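Local atomic coordinates of Alr4995 protein (Nostoc sp., PDB entry 6LRH), a protein that probably combines arginine dihydrolase and ornithine cyclodeaminase activities in one bifunctional chain, with the substrate arginine bound at its dihydrolase site. Residues Tyr19-Trp24 against Phe85-Arg90. The protein carries 1 engineered substitution. Residues are numbered along the deposited sequence; the frame is centred on the assembly and turned at random.
With ARG (arginine), chain C.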
ATOM      1  N   TYR A  19       6.421 -18.964 -39.738  1.00 13.50           N
ATOM      2  CA  TYR A  19       5.609 -17.904 -39.173  1.00 13.47           C
ATOM      3  C   TYR A  19       5.239 -18.209 -37.725  1.00 13.35           C
ATOM      4  O   TYR A  19       5.651 -19.219 -37.170  1.00 13.85           O
ATOM      5  CB  TYR A  19       4.357 -17.700 -40.007  1.00  9.50           C
ATOM      6  CG  TYR A  19       3.690 -18.983 -40.428  1.00 11.41           C
ATOM      7  CD1 TYR A  19       2.772 -19.611 -39.606  1.00  9.95           C
ATOM      8  CD2 TYR A  19       3.971 -19.559 -41.650  1.00  9.90           C
ATOM      9  CE1 TYR A  19       2.157 -20.769 -39.991  1.00 11.91           C
ATOM     10  CE2 TYR A  19       3.362 -20.722 -42.040  1.00 11.11           C
ATOM     11  CZ  TYR A  19       2.455 -21.326 -41.209  1.00 11.16           C
ATOM     12  OH  TYR A  19       1.851 -22.494 -41.595  1.00  9.39           O
ATOM     13  N   VAL A  20       4.471 -17.326 -37.105  1.00 12.70           N
ATOM     14  CA  VAL A  20       4.064 -17.546 -35.729  1.00 13.19           C
ATOM     15  C   VAL A  20       2.568 -17.328 -35.562  1.00 12.23           C
ATOM     16  O   VAL A  20       2.106 -16.198 -35.521  1.00 10.47           O
ATOM     17  CB  VAL A  20       4.830 -16.625 -34.775  1.00 13.58           C
ATOM     18  CG1 VAL A  20       4.406 -16.866 -33.334  1.00 11.48           C
ATOM     19  CG2 VAL A  20       6.322 -16.818 -34.945  1.00  8.98           C
ATOM     20  N   ILE A  21       1.814 -18.420 -35.475  1.00 10.21           N
ATOM     21  CA  ILE A  21       0.369 -18.341 -35.297  1.00  7.77           C
ATOM     22  C   ILE A  21      -0.112 -19.152 -34.104  1.00 12.26           C
ATOM     23  O   ILE A  21      -1.295 -19.421 -33.980  1.00 16.02           O
ATOM     24  CB  ILE A  21      -0.383 -18.804 -36.552  1.00  8.17           C
ATOM     25  CG1 ILE A  21      -0.149 -20.286 -36.821  1.00  6.34           C
ATOM     26  CG2 ILE A  21       0.008 -17.955 -37.748  1.00 10.13           C
ATOM     27  CD1 ILE A  21      -0.794 -20.770 -38.066  1.00  5.80           C
ATOM     28  N   ASN A  22       0.812 -19.547 -33.238  1.00  8.29           N
ATOM     29  CA  ASN A  22       0.474 -20.079 -31.926  1.00  5.72           C
ATOM     30  C   ASN A  22       1.708 -19.900 -31.049  1.00  7.78           C
ATOM     31  O   ASN A  22       2.768 -19.594 -31.559  1.00 14.77           O
ATOM     32  CB  ASN A  22      -0.021 -21.541 -32.002  1.00  5.99           C
ATOM     33  CG  ASN A  22       1.097 -22.563 -32.210  1.00  7.97           C
ATOM     34  OD1 ASN A  22       1.990 -22.694 -31.384  1.00 12.62           O
ATOM     35  ND2 ASN A  22       1.008 -23.329 -33.290  1.00  5.36           N
ATOM     36  N   PRO A  23       1.561 -20.026 -29.720  1.00  8.28           N
ATOM     37  CA  PRO A  23       2.655 -19.659 -28.818  1.00  4.46           C
ATOM     38  C   PRO A  23       3.888 -20.553 -28.894  1.00  7.93           C
ATOM     39  O   PRO A  23       4.953 -20.110 -28.535  1.00 11.04           O
ATOM     40  CB  PRO A  23       2.000 -19.771 -27.444  1.00  5.28           C
ATOM     41  CG  PRO A  23       0.570 -19.592 -27.697  1.00  7.51           C
ATOM     42  CD  PRO A  23       0.315 -20.266 -28.971  1.00  6.98           C
ATOM     43  N   TRP A  24       3.731 -21.792 -29.339  1.00  9.55           N
ATOM     44  CA  TRP A  24       4.841 -22.720 -29.488  1.00  8.01           C
ATOM     45  C   TRP A  24       5.790 -22.278 -30.574  1.00 10.93           C
ATOM     46  O   TRP A  24       6.979 -22.513 -30.500  1.00 15.07           O
ATOM     47  CB  TRP A  24       4.324 -24.120 -29.810  1.00  7.38           C
ATOM     48  CG  TRP A  24       3.460 -24.664 -28.764  1.00  9.07           C
ATOM     49  CD1 TRP A  24       2.129 -24.472 -28.634  1.00  8.45           C
ATOM     50  CD2 TRP A  24       3.859 -25.483 -27.668  1.00  8.63           C
ATOM     51  NE1 TRP A  24       1.662 -25.121 -27.524  1.00  8.98           N
ATOM     52  CE2 TRP A  24       2.706 -25.751 -26.910  1.00  7.55           C
ATOM     53  CE3 TRP A  24       5.079 -26.022 -27.254  1.00  7.38           C
ATOM     54  CZ2 TRP A  24       2.732 -26.530 -25.765  1.00  6.61           C
ATOM     55  CZ3 TRP A  24       5.103 -26.800 -26.119  1.00 10.52           C
ATOM     56  CH2 TRP A  24       3.937 -27.050 -25.387  1.00  9.41           C
ATOM     57  N   PHE A  85      -9.464 -22.599 -42.115  1.00  7.19           N
ATOM     58  CA  PHE A  85      -8.505 -22.092 -41.140  1.00  6.86           C
ATOM     59  C   PHE A  85      -8.688 -20.641 -40.767  1.00  5.96           C
ATOM     60  O   PHE A  85      -9.031 -19.817 -41.575  1.00  8.23           O
ATOM     61  CB  PHE A  85      -7.074 -22.291 -41.651  1.00  8.04           C
ATOM     62  CG  PHE A  85      -6.692 -23.725 -41.827  1.00  6.37           C
ATOM     63  CD1 PHE A  85      -6.297 -24.483 -40.751  1.00  7.73           C
ATOM     64  CD2 PHE A  85      -6.728 -24.314 -43.069  1.00  6.04           C
ATOM     65  CE1 PHE A  85      -5.943 -25.792 -40.916  1.00  8.02           C
ATOM     66  CE2 PHE A  85      -6.368 -25.615 -43.234  1.00  5.99           C
ATOM     67  CZ  PHE A  85      -5.986 -26.359 -42.168  1.00  6.02           C
ATOM     68  N   LEU A  86      -8.422 -20.339 -39.513  1.00  7.51           N
ATOM     69  CA  LEU A  86      -8.473 -18.982 -39.030  1.00  7.67           C
ATOM     70  C   LEU A  86      -7.360 -18.116 -39.604  1.00 11.28           C
ATOM     71  O   LEU A  86      -7.591 -16.981 -39.955  1.00 10.55           O
ATOM     72  CB  LEU A  86      -8.389 -18.977 -37.523  1.00  6.98           C
ATOM     73  CG  LEU A  86      -8.548 -17.585 -36.960  1.00  7.98           C
ATOM     74  CD1 LEU A  86      -9.970 -17.175 -37.165  1.00  8.62           C
ATOM     75  CD2 LEU A  86      -8.149 -17.579 -35.513  1.00  5.57           C
ATOM     76  N   HIS A  87      -6.154 -18.655 -39.701  1.00 11.60           N
ATOM     77  CA  HIS A  87      -5.022 -17.882 -40.177  1.00  8.64           C
ATOM     78  C   HIS A  87      -4.755 -18.115 -41.651  1.00 11.41           C
ATOM     79  O   HIS A  87      -4.870 -19.218 -42.130  1.00 15.41           O
ATOM     80  CB  HIS A  87      -3.778 -18.219 -39.371  1.00  6.64           C
ATOM     81  CG  HIS A  87      -3.859 -17.784 -37.946  1.00  9.36           C
ATOM     82  ND1 HIS A  87      -3.466 -16.534 -37.528  1.00 10.14           N
ATOM     83  CD2 HIS A  87      -4.309 -18.425 -36.845  1.00 11.00           C
ATOM     84  CE1 HIS A  87      -3.651 -16.431 -36.227  1.00  7.92           C
ATOM     85  NE2 HIS A  87      -4.166 -17.562 -35.790  1.00  8.97           N
ATOM     86  N   LYS A  88      -4.374 -17.065 -42.364  1.00 15.85           N
ATOM     87  CA  LYS A  88      -4.191 -17.161 -43.798  1.00 12.88           C
ATOM     88  C   LYS A  88      -2.939 -17.952 -44.125  1.00 12.69           C
ATOM     89  O   LYS A  88      -2.757 -18.405 -45.235  1.00 15.33           O
ATOM     90  CB  LYS A  88      -4.135 -15.772 -44.427  1.00 14.46           C
ATOM     91  CG  LYS A  88      -3.081 -14.859 -43.844  1.00 23.34           C
ATOM     92  CD  LYS A  88      -2.589 -13.845 -44.871  1.00 27.19           C
ATOM     93  CE  LYS A  88      -1.188 -13.333 -44.532  1.00 42.38           C
ATOM     94  NZ  LYS A  88      -0.152 -14.413 -44.522  1.00 41.19           N
ATOM     95  N   GLU A  89      -2.076 -18.137 -43.150  1.00 11.86           N
ATOM     96  CA  GLU A  89      -0.846 -18.864 -43.388  1.00 12.16           C
ATOM     97  C   GLU A  89      -1.112 -20.345 -43.657  1.00 13.63           C
ATOM     98  O   GLU A  89      -0.275 -21.047 -44.204  1.00 18.17           O
ATOM     99  CB  GLU A  89       0.098 -18.691 -42.202  1.00 11.79           C
ATOM    100  CG  GLU A  89       0.767 -17.323 -42.125  1.00 16.11           C
ATOM    101  CD  GLU A  89       0.006 -16.319 -41.276  1.00 18.75           C
ATOM    102  OE1 GLU A  89      -1.133 -16.615 -40.879  1.00 25.69           O
ATOM    103  OE2 GLU A  89       0.541 -15.227 -41.008  1.00 18.29           O
ATOM    104  N   ARG A  90      -2.295 -20.810 -43.283  1.00 13.59           N
ATOM    105  CA  ARG A  90      -2.679 -22.195 -43.483  1.00  9.85           C
ATOM    106  C   ARG A  90      -3.844 -22.318 -44.446  1.00 10.81           C
ATOM    107  O   ARG A  90      -4.236 -23.412 -44.797  1.00 12.50           O
ATOM    108  CB  ARG A  90      -3.046 -22.862 -42.150  1.00  8.63           C
ATOM    109  CG  ARG A  90      -1.883 -23.114 -41.217  1.00  8.90           C
ATOM    110  CD  ARG A  90      -2.175 -24.236 -40.240  1.00  7.77           C
ATOM    111  NE  ARG A  90      -2.199 -25.544 -40.887  1.00  9.34           N
ATOM    112  CZ  ARG A  90      -2.454 -26.692 -40.271  1.00  6.60           C
ATOM    113  NH1 ARG A  90      -2.716 -26.724 -38.990  1.00  4.55           N
ATOM    114  NH2 ARG A  90      -2.453 -27.818 -40.957  1.00  7.59           N
TER
HETATM  115  N   ARG C 801       1.380 -24.732 -37.008  1.00 10.09           N
HETATM  116  CA  ARG C 801       0.096 -25.416 -36.906  1.00  7.32           C
HETATM  117  C   ARG C 801      -0.974 -24.441 -36.512  1.00  6.56           C
HETATM  118  O   ARG C 801      -0.737 -23.485 -35.791  1.00  5.99           O
HETATM  119  CB  ARG C 801       0.145 -26.571 -35.902  1.00  5.36           C
HETATM  120  CG  ARG C 801      -1.106 -27.403 -35.914  1.00  5.56           C
HETATM  121  CD  ARG C 801      -1.177 -28.397 -34.806  1.00 10.76           C
HETATM  122  NE  ARG C 801      -2.324 -29.274 -34.984  1.00  5.91           N
HETATM  123  CZ  ARG C 801      -2.909 -29.957 -34.011  1.00  5.76           C
HETATM  124  NH1 ARG C 801      -3.934 -30.733 -34.287  1.00  7.37           N
HETATM  125  NH2 ARG C 801      -2.467 -29.871 -32.772  1.00  4.36           N
HETATM  126  OXT ARG C 801      -2.104 -24.596 -36.913  1.00  6.74           O
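Ile21 and His87 bring the two backbones nearest, CA to CA 7.3 Å, and Tyr19 and Glu89 follow at 7.8 Å between CA atoms, so 19-24, an irregular loop, runs past the start of helix 88-91 with side chains making most of the contact. Both segments line the arginine pocket of the guanidine-modifying enzyme (GME) domain. CB of Ile21 sits squarely over the imidazole of His87, 3.8 Å from the ring centroid, a CH-pi contact, while CG2 reaches on toward OE1 of Glu89. Next to it, CB of Glu89 lies over the middle of the Tyr19 ring, 3.6 Å from the centroid and 9° off the normal. A chi1 of 43° sets CG of Tyr19 between its backbone N and carbonyl carbon, which lays a ring face against Glu89. The phenol OH bonds to Asp65, which also hydrogen-bonds to the bound arginine, and rests near CG of Arg90. Replacing Tyr19 with alanine is likely to leave the Glu89 methylenes without their aromatic cover and Asp65 without its phenol partner. Arg90 is held from several directions: Phe85 CE1 lies over the centre of one guanidinium face, Glu93 pairs with NE, and Asn71 takes a bond from NH1. On the ligand carboxylate the segments meet again: Asn22 ND2 gives a hydrogen bond to ligand O at 3.1 Å, and Arg90 NH1 donates to ligand OXT, which lies at the guanidinium edge near its plane, at 3.0 Å with 154° at the hydrogen.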